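PDB 6IUH: ARF GTPase-activating protein GIT1 from Rattus norvegicus, which probably activates GTP hydrolysis by ARF small GTPases and, through a C-terminal helical domain, probably docks partners such as paxillin at adhesions and signalling complexes. Local coordinates for residues D15-T20 against E55-F60; F42-S46 against C87-V91; S72-L76 against K117-L122; R82-C87 against Q107-C111. One frame throughout, in Å; residues are numbered along the deposited sequence.

Contact 1: residues D15-T20 against E55-F60; sequences DVILKT and EMASLF
Lys19 and Leu59 pack one on the other where helix 13-35 meets the C-terminal end of helix 42-57 and the turn that follows, a worked example of a lysine serving mainly through its carbons. The tight part lies inward. Leu59 CD1 sits 3.5 Å from Lys19 CG and equally close to the carbonyl oxygen of Asp15, setting its methyl against the helix backbone, while Lys19 CB lies 3.8 Å from Met56 CB. Met56 runs fully extended past this point, with CG anti to the backbone N (chi1 -177°), which carries CE to within 3.2 Å of Thr20 OG1. That hydroxyl is already tied to Val16 O at 2.7 Å, on the opposite face of the carbonyl plane from Thr20 N, so one oxygen holds two donors. Val16 completes the apolar patch, its CG2 coming obliquely to Phe60 CZ at 4.4 Å. A type I turn from Ala57 to Phe60 brings Leu59 and Phe60 round to the contact. The outer side is looser: Glu55 crosses the lysine chain at about a right angle, and Lys19 NZ stays 4.9 Å from Glu55 OE1, near enough for attraction but short of a salt bridge. With an alanine in place of Lys19, the chain from CG to NZ is gone, which would probably leave Leu59 CD1 poorly covered and Glu55 without its nearby positive charge. Thr126, Val123 and Leu122 of helix 101-128 close the inner side, giving the layered apolar core of an antiparallel four-helix bundle.

Contact 2: residues F42-S46 against C87-V91; sequences FVPCS and CRKTV
A cysteine sulfur-aromatic contact between Cys87 and Phe42 marks the end of the bundle where helix 42-57 begins and helix 67-87 gives way to a short 3-10 turn. Cys87 SG lies 5.4 Å from the centroid of the Phe42 ring, 54° off its normal, an oblique approach. The same sulfur comes 3.6 Å from Ser46 CB, one turn further along the helix. Thr90 reaches in with its methyl: CG2 meets Phe42 CB at 3.7 Å, the two side chains crossing at about a right angle. Its OG1 instead stands between the backbone N and the carbonyl carbon (chi1 68°), which turns the hydroxyl toward Val43, whose CG2 is 3.3 Å from Thr90 OG1 and 3.1 Å from Cys87 O. Val91 CG2 adds a further apolar touch on Val43 CG2 at 3.7 Å. A water bridges the helix backbone and the threonine hydroxyl, accepting from Val43 N at 2.9 Å and hydrogen-bonded to Thr90 OG1, so that a first-turn amide of the helix is satisfied by solvent. Leu104 and Val108 of helix 101-128 and Leu30, Ala33 and Ala34 of helix 13-35 surround the Phe42 ring, so all four helices converge on this phenylalanine.

Contact 3: residues S72-L76 against K117-L122; sequences SLRLL and KAAKQL
Ala118 and Leu76 meet at the apolar centre of this helix pair, with their CB atoms 3.7 Å apart. The alanine methyl is small enough to settle directly on the opposing backbone, 3.4 Å from Ser72 O, and Leu75 flanks it with CG at 4.0 Å from Ala118 CB. Such a small residue at the crossing suits the short 8.4 Å separation of the local axes. Leu122 widens the apolar zone in two directions: its CD1 touches Leu73 CD2 at 3.9 Å and also Leu76 CD2, crossing both leucines at about a right angle, while CD2 covers Ser72 CB. Leu76 takes part because its CG stands anti to the backbone N (chi1 -174°), sending both methyls toward helix 101-128. At the polar edge Ser72 OG is 2.8 Å from Gln121 OE1; its single proton may go there or to Pro68 O, one turn back. A leucine in place of Gln121 would remove this acceptor, and Ser72 would probably give its proton wholly to Pro68 O, losing the polar tie between the helices. Met56 and Val53 of helix 42-57 back the leucines. The local axes run at 153°, the antiparallel packing of adjacent helices in a four-helix bundle.

Contact 4: residues R82-C87 against Q107-C111; sequences RLQSEC and QVIQC
Arg82 reaches across to two glutamines at once: NH2 donates to Gln107 OE1 at 2.9 Å and to Gln110 OE1 at 2.9 Å. Both acceptors lie near the guanidinium plane, at its edge, and both bonds bend by a similar amount (152° at the hydrogen for Gln107). The amides themselves are turned well out of that plane, and the donor sits tilted from the carbonyl plane of Gln107 and above that of Gln110. A water extends the network. It accepts from Arg82 NE at 2.9 Å and donates to both Gln107 OE1 and Glu86 OE2, linking arginine, glutamine and carboxylate, and the nearby negative charge would probably favour the charged guanidinium. Over one face of the group lies Cys111, its SG 3.5 Å from Arg82 NE and as near to the CG and CD methylenes. Arg82 spans this distance because CG is anti to the backbone N (chi1 -176°) and the chain stays extended as far as NE. Further out, Glu86 is bent so that OE1 packs 3.5 Å from Gln107 CB while OE2 takes the water's hydrogen. Beneath the polar layer, Leu83 CB meets Cys111 CB at 3.6 Å and Leu83 CD1 meets Val108 CG1 at 3.7 Å, with Cys87 SG against Val108 CG2. The local axes of helices 67-87 and 101-128 run antiparallel at 162°, 9.0 Å apart; Leu30 of helix 13-35 and Ile49 of helix 42-57 pack on the inner side.

Together the four contacts sample both ends of one antiparallel four-helix bundle. Contacts 1 and 3 lie at one end, centres 11 Å apart, and touch through Met56 and Phe60 against Leu122; contacts 2 and 4 lie at the other, 9 Å apart, and share Cys87. Contacts 1 and 2 both use helix 42-57 but are centred 24 Å from each other. Contacts 3 and 4 join the same two helices, contact 4 nested inside the loop that contact 3 closes. Contact 1 closes before either opens, and contact 2 interleaves with all three. Thus helices 67-87 and 101-128 are joined near both ends, while contacts 1 and 2 bring in helices 13-35 and 42-57. Another protein's chain packs mainly against helices 13-35 and 101-128, consistent with docking.

Contact 1: residues D15-T20 against E55-F60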
loop_
_atom_site.group_PDB
_atom_site.type_symbol
_atom_site.label_atom_id
_atom_site.label_comp_id
_atom_site.label_asym_id
_atom_site.label_seq_id
_atom_site.Cartn_x
_atom_site.Cartn_y
_atom_site.Cartn_z
ATOM N N ASP A 15 9.437 -14.468 -5.313
ATOM C CA ASP A 15 9.176 -14.092 -3.928
ATOM C C ASP A 15 8.598 -12.684 -3.835
ATOM O O ASP A 15 7.687 -12.437 -3.049
ATOM C CB ASP A 15 10.448 -14.191 -3.086
ATOM C CG ASP A 15 10.816 -15.624 -2.752
ATOM O OD1 ASP A 15 9.920 -16.495 -2.788
ATOM O OD2 ASP A 15 11.999 -15.880 -2.446
ATOM N N VAL A 16 9.125 -11.765 -4.635
ATOM C CA VAL A 16 8.638 -10.390 -4.620
ATOM C C VAL A 16 7.188 -10.329 -5.084
ATOM O O VAL A 16 6.371 -9.620 -4.498
ATOM C CB VAL A 16 9.504 -9.468 -5.500
ATOM C CG1 VAL A 16 8.932 -8.059 -5.529
ATOM C CG2 VAL A 16 10.924 -9.442 -4.981
ATOM N N ILE A 17 6.870 -11.090 -6.128
ATOM C CA ILE A 17 5.500 -11.158 -6.632
ATOM C C ILE A 17 4.540 -11.685 -5.566
ATOM O O ILE A 17 3.452 -11.135 -5.374
ATOM C CB ILE A 17 5.410 -12.042 -7.891
ATOM C CG1 ILE A 17 6.058 -11.332 -9.081
ATOM C CG2 ILE A 17 3.961 -12.382 -8.214
ATOM C CD1 ILE A 17 6.133 -12.177 -10.328
ATOM N N LEU A 18 4.950 -12.739 -4.864
ATOM C CA LEU A 18 4.121 -13.331 -3.815
ATOM C C LEU A 18 3.785 -12.328 -2.714
ATOM O O LEU A 18 2.626 -12.199 -2.317
ATOM C CB LEU A 18 4.812 -14.556 -3.206
ATOM C CG LEU A 18 4.861 -15.817 -4.073
ATOM C CD1 LEU A 18 5.572 -16.947 -3.345
ATOM C CD2 LEU A 18 3.458 -16.240 -4.486
ATOM N N LYS A 19 4.794 -11.614 -2.227
ATOM C CA LYS A 19 4.576 -10.650 -1.156
ATOM C C LYS A 19 3.825 -9.422 -1.662
ATOM O O LYS A 19 3.044 -8.819 -0.927
ATOM C CB LYS A 19 5.906 -10.244 -0.517
ATOM C CG LYS A 19 6.596 -11.379 0.230
ATOM C CD LYS A 19 5.716 -11.937 1.335
ATOM C CE LYS A 19 6.376 -13.121 2.027
ATOM N NZ LYS A 19 6.571 -14.274 1.105
ATOM N N THR A 20 4.057 -9.057 -2.919
ATOM C CA THR A 20 3.345 -7.938 -3.528
ATOM C C THR A 20 1.856 -8.245 -3.645
ATOM O O THR A 20 1.013 -7.395 -3.362
ATOM C CB THR A 20 3.905 -7.598 -4.925
ATOM O OG1 THR A 20 5.262 -7.160 -4.799
ATOM C CG2 THR A 20 3.087 -6.497 -5.581
ATOM N N GLU A 55 6.491 -8.013 5.737
ATOM C CA GLU A 55 6.986 -9.240 5.123
ATOM C C GLU A 55 7.636 -8.967 3.772
ATOM O O GLU A 55 8.621 -9.604 3.410
ATOM C CB GLU A 55 5.856 -10.257 4.958
ATOM C CG GLU A 55 5.285 -10.778 6.269
ATOM C CD GLU A 55 4.298 -11.913 6.066
ATOM O OE1 GLU A 55 4.117 -12.345 4.908
ATOM O OE2 GLU A 55 3.705 -12.374 7.064
ATOM N N MET A 56 7.079 -8.025 3.022
ATOM C CA MET A 56 7.662 -7.668 1.736
ATOM C C MET A 56 8.997 -6.961 1.946
ATOM O O MET A 56 9.977 -7.249 1.259
ATOM C CB MET A 56 6.713 -6.785 0.928
ATOM C CG MET A 56 7.237 -6.450 -0.457
ATOM S SD MET A 56 6.069 -5.478 -1.415
ATOM C CE MET A 56 7.001 -5.248 -2.934
ATOM N N ALA A 57 9.033 -6.045 2.907
ATOM C CA ALA A 57 10.257 -5.314 3.212
ATOM C C ALA A 57 11.364 -6.257 3.683
ATOM O O ALA A 57 12.542 -6.026 3.416
ATOM C CB ALA A 57 9.988 -4.243 4.262
ATOM N N SER A 58 10.979 -7.328 4.373
ATOM C CA SER A 58 11.949 -8.273 4.918
ATOM C C SER A 58 12.631 -9.109 3.833
ATOM O O SER A 58 13.624 -9.784 4.099
ATOM C CB SER A 58 11.276 -9.197 5.937
ATOM O OG SER A 58 10.323 -10.040 5.316
ATOM N N LEU A 59 12.097 -9.066 2.614
ATOM C CA LEU A 59 12.711 -9.759 1.484
ATOM C C LEU A 59 14.025 -9.104 1.085
ATOM O O LEU A 59 14.896 -9.736 0.480
ATOM C CB LEU A 59 11.771 -9.775 0.278
ATOM C CG LEU A 59 10.514 -10.638 0.339
ATOM C CD1 LEU A 59 9.781 -10.545 -0.987
ATOM C CD2 LEU A 59 10.869 -12.079 0.662
ATOM N N PHE A 60 14.154 -7.827 1.423
ATOM C CA PHE A 60 15.305 -7.031 1.024
ATOM C C PHE A 60 16.298 -6.910 2.177
ATOM O O PHE A 60 15.920 -7.061 3.338
ATOM C CB PHE A 60 14.839 -5.653 0.543
ATOM C CG PHE A 60 13.957 -5.709 -0.673
ATOM C CD1 PHE A 60 12.586 -5.884 -0.548
ATOM C CD2 PHE A 60 14.500 -5.600 -1.944
ATOM C CE1 PHE A 60 11.773 -5.940 -1.667
ATOM C CE2 PHE A 60 13.694 -5.657 -3.067
ATOM C CZ PHE A 60 12.327 -5.828 -2.929
#

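Contact 2: residues F42-S46 against C87-V91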
loop_
_atom_site.group_PDB
_atom_site.type_symbol
_atom_site.label_atom_id
_atom_site.label_comp_id
_atom_site.label_asym_id
_atom_site.label_seq_id
_atom_site.Cartn_x
_atom_site.Cartn_y
_atom_site.Cartn_z
ATOM N N PHE A 42 -11.494 -0.504 9.025
ATOM C CA PHE A 42 -10.279 0.207 8.626
ATOM C C PHE A 42 -9.054 -0.214 9.439
ATOM O O PHE A 42 -7.973 -0.401 8.880
ATOM C CB PHE A 42 -10.477 1.721 8.736
ATOM C CG PHE A 42 -11.157 2.334 7.539
ATOM C CD1 PHE A 42 -11.841 1.544 6.629
ATOM C CD2 PHE A 42 -11.099 3.700 7.319
ATOM C CE1 PHE A 42 -12.463 2.106 5.527
ATOM C CE2 PHE A 42 -11.720 4.269 6.220
ATOM C CZ PHE A 42 -12.402 3.469 5.322
ATOM N N VAL A 43 -9.221 -0.366 10.750
ATOM C CA VAL A 43 -8.107 -0.776 11.607
ATOM C C VAL A 43 -7.621 -2.205 11.311
ATOM O O VAL A 43 -6.421 -2.407 11.119
ATOM C CB VAL A 43 -8.469 -0.651 13.107
ATOM C CG1 VAL A 43 -7.418 -1.332 13.973
ATOM C CG2 VAL A 43 -8.617 0.805 13.493
ATOM N N PRO A 44 -8.532 -3.201 11.265
ATOM C CA PRO A 44 -8.002 -4.534 10.947
ATOM C C PRO A 44 -7.429 -4.630 9.533
ATOM O O PRO A 44 -6.471 -5.375 9.323
ATOM C CB PRO A 44 -9.222 -5.449 11.106
ATOM C CG PRO A 44 -10.395 -4.558 10.953
ATOM C CD PRO A 44 -9.980 -3.247 11.542
ATOM N N CYS A 45 -7.998 -3.891 8.584
ATOM C CA CYS A 45 -7.459 -3.872 7.226
ATOM C C CYS A 45 -6.047 -3.298 7.211
ATOM O O CYS A 45 -5.152 -3.856 6.578
ATOM C CB CYS A 45 -8.357 -3.069 6.284
ATOM S SG CYS A 45 -9.819 -3.962 5.699
ATOM N N SER A 46 -5.850 -2.188 7.916
ATOM C CA SER A 46 -4.544 -1.542 7.969
ATOM C C SER A 46 -3.502 -2.428 8.646
ATOM O O SER A 46 -2.322 -2.376 8.309
ATOM C CB SER A 46 -4.636 -0.198 8.694
ATOM O OG SER A 46 -4.976 -0.372 10.058
ATOM N N CYS A 87 -6.019 5.240 10.426
ATOM C CA CYS A 87 -7.103 4.308 10.717
ATOM C C CYS A 87 -7.483 4.247 12.196
ATOM O O CYS A 87 -8.575 3.792 12.536
ATOM C CB CYS A 87 -6.738 2.910 10.221
ATOM S SG CYS A 87 -6.740 2.768 8.428
ATOM N N ARG A 88 -6.601 4.719 13.073
ATOM C CA ARG A 88 -6.892 4.713 14.505
ATOM C C ARG A 88 -8.044 5.653 14.863
ATOM O O ARG A 88 -8.543 5.631 15.986
ATOM C CB ARG A 88 -5.646 5.087 15.313
ATOM C CG ARG A 88 -4.565 4.017 15.309
ATOM C CD ARG A 88 -3.371 4.402 16.171
ATOM N NE ARG A 88 -3.693 4.410 17.594
ATOM C CZ ARG A 88 -3.816 5.512 18.325
ATOM N NH1 ARG A 88 -3.640 6.702 17.769
ATOM N NH2 ARG A 88 -4.110 5.424 19.616
ATOM N N LYS A 89 -8.469 6.474 13.906
ATOM C CA LYS A 89 -9.563 7.407 14.147
ATOM C C LYS A 89 -10.923 6.715 14.061
ATOM O O LYS A 89 -11.941 7.292 14.441
ATOM C CB LYS A 89 -9.501 8.572 13.155
ATOM C CG LYS A 89 -8.117 9.199 13.028
ATOM C CD LYS A 89 -8.124 10.381 12.071
ATOM C CE LYS A 89 -6.712 10.767 11.663
ATOM N NZ LYS A 89 -5.809 10.938 12.834
ATOM N N THR A 90 -10.939 5.480 13.566
ATOM C CA THR A 90 -12.188 4.729 13.449
ATOM C C THR A 90 -12.506 4.014 14.756
ATOM O O THR A 90 -13.592 3.455 14.924
ATOM C CB THR A 90 -12.143 3.691 12.305
ATOM O OG1 THR A 90 -11.213 2.649 12.620
ATOM C CG2 THR A 90 -11.740 4.349 11.000
ATOM N N VAL A 91 -11.555 4.044 15.684
ATOM C CA VAL A 91 -11.749 3.454 17.003
ATOM C C VAL A 91 -11.505 4.463 18.134
ATOM O O VAL A 91 -10.632 4.252 18.977
ATOM C CB VAL A 91 -10.821 2.229 17.203
ATOM C CG1 VAL A 91 -11.388 1.004 16.499
ATOM C CG2 VAL A 91 -9.414 2.529 16.702
HETATM O O HOH W 1 -11.646 0.145 12.262
#

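Contact 3: residues S72-L76 against K117-L122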
loop_
_atom_site.group_PDB
_atom_site.type_symbol
_atom_site.label_atom_id
_atom_site.label_comp_id
_atom_site.label_asym_id
_atom_site.label_seq_id
_atom_site.Cartn_x
_atom_site.Cartn_y
_atom_site.Cartn_z
ATOM N N SER A 72 12.371 3.309 -2.466
ATOM C CA SER A 72 11.063 2.668 -2.529
ATOM C C SER A 72 10.667 2.058 -1.184
ATOM O O SER A 72 9.495 2.099 -0.800
ATOM C CB SER A 72 11.042 1.605 -3.627
ATOM O OG SER A 72 11.150 2.209 -4.907
ATOM N N LEU A 73 11.638 1.504 -0.463
ATOM C CA LEU A 73 11.352 0.960 0.862
ATOM C C LEU A 73 10.949 2.068 1.821
ATOM O O LEU A 73 10.093 1.872 2.682
ATOM C CB LEU A 73 12.554 0.193 1.415
ATOM C CG LEU A 73 12.745 -1.212 0.845
ATOM C CD1 LEU A 73 13.961 -1.881 1.463
ATOM C CD2 LEU A 73 11.495 -2.049 1.067
ATOM N N ARG A 74 11.567 3.234 1.669
ATOM C CA ARG A 74 11.234 4.379 2.504
ATOM C C ARG A 74 9.782 4.791 2.286
ATOM O O ARG A 74 9.055 5.056 3.243
ATOM C CB ARG A 74 12.169 5.553 2.214
ATOM C CG ARG A 74 12.003 6.720 3.172
ATOM C CD ARG A 74 13.074 7.778 2.953
ATOM N NE ARG A 74 14.421 7.224 3.054
ATOM C CZ ARG A 74 15.252 7.089 2.026
ATOM N NH1 ARG A 74 14.880 7.476 0.815
ATOM N NH2 ARG A 74 16.460 6.573 2.211
ATOM N N LEU A 75 9.361 4.834 1.026
ATOM C CA LEU A 75 7.988 5.201 0.697
ATOM C C LEU A 75 7.001 4.153 1.200
ATOM O O LEU A 75 5.969 4.485 1.785
ATOM C CB LEU A 75 7.836 5.382 -0.810
ATOM C CG LEU A 75 6.452 5.796 -1.302
ATOM C CD1 LEU A 75 6.039 7.113 -0.673
ATOM C CD2 LEU A 75 6.459 5.899 -2.823
ATOM N N LEU A 76 7.329 2.887 0.958
ATOM C CA LEU A 76 6.522 1.761 1.413
ATOM C C LEU A 76 6.295 1.790 2.923
ATOM O O LEU A 76 5.159 1.723 3.392
ATOM C CB LEU A 76 7.191 0.443 1.022
ATOM C CG LEU A 76 6.395 -0.829 1.301
ATOM C CD1 LEU A 76 5.272 -0.980 0.289
ATOM C CD2 LEU A 76 7.300 -2.057 1.302
ATOM N N LYS A 117 2.174 2.112 -4.940
ATOM C CA LYS A 117 3.184 2.753 -5.783
ATOM C C LYS A 117 4.577 2.222 -5.474
ATOM O O LYS A 117 5.321 1.831 -6.376
ATOM C CB LYS A 117 3.153 4.271 -5.592
ATOM C CG LYS A 117 4.011 5.055 -6.578
ATOM C CD LYS A 117 3.896 6.549 -6.308
ATOM C CE LYS A 117 4.575 7.381 -7.378
ATOM N NZ LYS A 117 4.388 8.835 -7.120
ATOM N N ALA A 118 4.920 2.209 -4.189
ATOM C CA ALA A 118 6.209 1.705 -3.736
ATOM C C ALA A 118 6.364 0.217 -4.045
ATOM O O ALA A 118 7.432 -0.230 -4.467
ATOM C CB ALA A 118 6.377 1.954 -2.240
ATOM N N ALA A 119 5.296 -0.546 -3.829
ATOM C CA ALA A 119 5.324 -1.984 -4.077
ATOM C C ALA A 119 5.607 -2.267 -5.547
ATOM O O ALA A 119 6.417 -3.135 -5.875
ATOM C CB ALA A 119 4.014 -2.628 -3.652
ATOM N N LYS A 120 4.937 -1.522 -6.424
ATOM C CA LYS A 120 5.155 -1.627 -7.863
ATOM C C LYS A 120 6.603 -1.310 -8.235
ATOM O O LYS A 120 7.209 -2.005 -9.054
ATOM C CB LYS A 120 4.212 -0.688 -8.622
ATOM C CG LYS A 120 4.279 -0.834 -10.137
ATOM C CD LYS A 120 3.516 0.284 -10.832
ATOM C CE LYS A 120 4.116 1.642 -10.497
ATOM N NZ LYS A 120 3.326 2.765 -11.075
ATOM N N GLN A 121 7.152 -0.258 -7.636
ATOM C CA GLN A 121 8.531 0.133 -7.904
ATOM C C GLN A 121 9.488 -0.992 -7.531
ATOM O O GLN A 121 10.416 -1.298 -8.273
ATOM C CB GLN A 121 8.890 1.412 -7.144
ATOM C CG GLN A 121 8.178 2.651 -7.662
ATOM C CD GLN A 121 8.347 3.856 -6.754
ATOM O OE1 GLN A 121 9.019 3.789 -5.726
ATOM N NE2 GLN A 121 7.728 4.967 -7.132
ATOM N N LEU A 122 9.237 -1.616 -6.386
ATOM C CA LEU A 122 10.067 -2.717 -5.907
ATOM C C LEU A 122 9.987 -3.932 -6.824
ATOM O O LEU A 122 10.986 -4.627 -7.028
ATOM C CB LEU A 122 9.657 -3.100 -4.484
ATOM C CG LEU A 122 10.019 -2.057 -3.426
ATOM C CD1 LEU A 122 9.319 -2.358 -2.103
ATOM C CD2 LEU A 122 11.523 -1.998 -3.229
#

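Contact 4: residues R82-C87 against Q107-C111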
loop_
_atom_site.group_PDB
_atom_site.type_symbol
_atom_site.label_atom_id
_atom_site.label_comp_id
_atom_site.label_asym_id
_atom_site.label_seq_id
_atom_site.Cartn_x
_atom_site.Cartn_y
_atom_site.Cartn_z
ATOM N N ARG A 82 1.854 5.774 8.100
ATOM C CA ARG A 82 0.890 6.856 7.945
ATOM C C ARG A 82 -0.544 6.321 7.897
ATOM O O ARG A 82 -1.454 6.903 8.495
ATOM C CB ARG A 82 1.204 7.659 6.682
ATOM C CG ARG A 82 0.326 8.877 6.462
ATOM C CD ARG A 82 0.524 9.441 5.062
ATOM N NE ARG A 82 -0.569 10.327 4.672
ATOM C CZ ARG A 82 -0.838 10.671 3.416
ATOM N NH1 ARG A 82 -0.095 10.198 2.425
ATOM N NH2 ARG A 82 -1.854 11.482 3.152
ATOM N N LEU A 83 -0.739 5.214 7.185
ATOM C CA LEU A 83 -2.045 4.563 7.112
ATOM C C LEU A 83 -2.515 4.108 8.487
ATOM O O LEU A 83 -3.659 4.344 8.877
ATOM C CB LEU A 83 -1.998 3.365 6.162
ATOM C CG LEU A 83 -3.283 2.541 6.050
ATOM C CD1 LEU A 83 -4.397 3.380 5.454
ATOM C CD2 LEU A 83 -3.051 1.287 5.217
ATOM N N GLN A 84 -1.622 3.441 9.210
ATOM C CA GLN A 84 -1.920 2.956 10.551
ATOM C C GLN A 84 -2.346 4.108 11.453
ATOM O O GLN A 84 -3.262 3.968 12.266
ATOM C CB GLN A 84 -0.702 2.239 11.133
ATOM C CG GLN A 84 -0.999 1.339 12.316
ATOM C CD GLN A 84 0.231 0.586 12.783
ATOM O OE1 GLN A 84 1.305 1.168 12.937
ATOM N NE2 GLN A 84 0.084 -0.716 12.997
ATOM N N SER A 85 -1.677 5.248 11.299
ATOM C CA SER A 85 -1.999 6.440 12.076
ATOM C C SER A 85 -3.404 6.941 11.768
ATOM O O SER A 85 -4.146 7.336 12.665
ATOM C CB SER A 85 -0.985 7.552 11.800
ATOM O OG SER A 85 0.314 7.179 12.228
ATOM N N GLU A 86 -3.759 6.924 10.491
ATOM C CA GLU A 86 -5.048 7.437 10.052
ATOM C C GLU A 86 -6.209 6.552 10.494
ATOM O O GLU A 86 -7.258 7.049 10.897
ATOM C CB GLU A 86 -5.056 7.594 8.530
ATOM C CG GLU A 86 -4.201 8.746 8.035
ATOM C CD GLU A 86 -4.801 10.098 8.379
ATOM O OE1 GLU A 86 -6.035 10.171 8.562
ATOM O OE2 GLU A 86 -4.041 11.085 8.465
ATOM N N CYS A 87 -6.019 5.240 10.426
ATOM C CA CYS A 87 -7.103 4.308 10.717
ATOM C C CYS A 87 -7.483 4.247 12.196
ATOM O O CYS A 87 -8.575 3.792 12.536
ATOM C CB CYS A 87 -6.738 2.910 10.221
ATOM S SG CYS A 87 -6.740 2.768 8.428
ATOM N N GLN A 107 -7.709 10.368 3.206
ATOM C CA GLN A 107 -6.359 10.164 3.715
ATOM C C GLN A 107 -5.953 8.695 3.642
ATOM O O GLN A 107 -4.818 8.372 3.290
ATOM C CB GLN A 107 -6.248 10.679 5.148
ATOM C CG GLN A 107 -6.348 12.194 5.262
ATOM C CD GLN A 107 -5.258 12.905 4.482
ATOM O OE1 GLN A 107 -4.079 12.567 4.591
ATOM N NE2 GLN A 107 -5.649 13.892 3.682
ATOM N N VAL A 108 -6.890 7.810 3.963
ATOM C CA VAL A 108 -6.633 6.375 3.938
ATOM C C VAL A 108 -6.280 5.891 2.525
ATOM O O VAL A 108 -5.307 5.158 2.339
ATOM C CB VAL A 108 -7.846 5.591 4.484
ATOM C CG1 VAL A 108 -7.755 4.120 4.121
ATOM C CG2 VAL A 108 -7.946 5.771 5.994
ATOM N N ILE A 109 -7.053 6.316 1.530
ATOM C CA ILE A 109 -6.795 5.905 0.151
ATOM C C ILE A 109 -5.479 6.495 -0.378
ATOM O O ILE A 109 -4.773 5.847 -1.152
ATOM C CB ILE A 109 -7.966 6.297 -0.782
ATOM C CG1 ILE A 109 -9.249 5.588 -0.337
ATOM C CG2 ILE A 109 -7.654 5.933 -2.229
ATOM C CD1 ILE A 109 -10.477 5.995 -1.117
ATOM N N GLN A 110 -5.138 7.710 0.049
ATOM C CA GLN A 110 -3.845 8.304 -0.312
ATOM C C GLN A 110 -2.686 7.420 0.158
ATOM O O GLN A 110 -1.738 7.165 -0.590
ATOM C CB GLN A 110 -3.691 9.704 0.288
ATOM C CG GLN A 110 -4.637 10.755 -0.267
ATOM C CD GLN A 110 -4.317 12.140 0.261
ATOM O OE1 GLN A 110 -3.214 12.388 0.747
ATOM N NE2 GLN A 110 -5.279 13.052 0.169
ATOM N N CYS A 111 -2.774 6.957 1.400
ATOM C CA CYS A 111 -1.764 6.068 1.965
ATOM C C CYS A 111 -1.627 4.774 1.174
ATOM O O CYS A 111 -0.515 4.346 0.861
ATOM C CB CYS A 111 -2.097 5.746 3.420
ATOM S SG CYS A 111 -2.019 7.169 4.506
HETATM O O HOH W 2 -2.421 11.581 6.588
#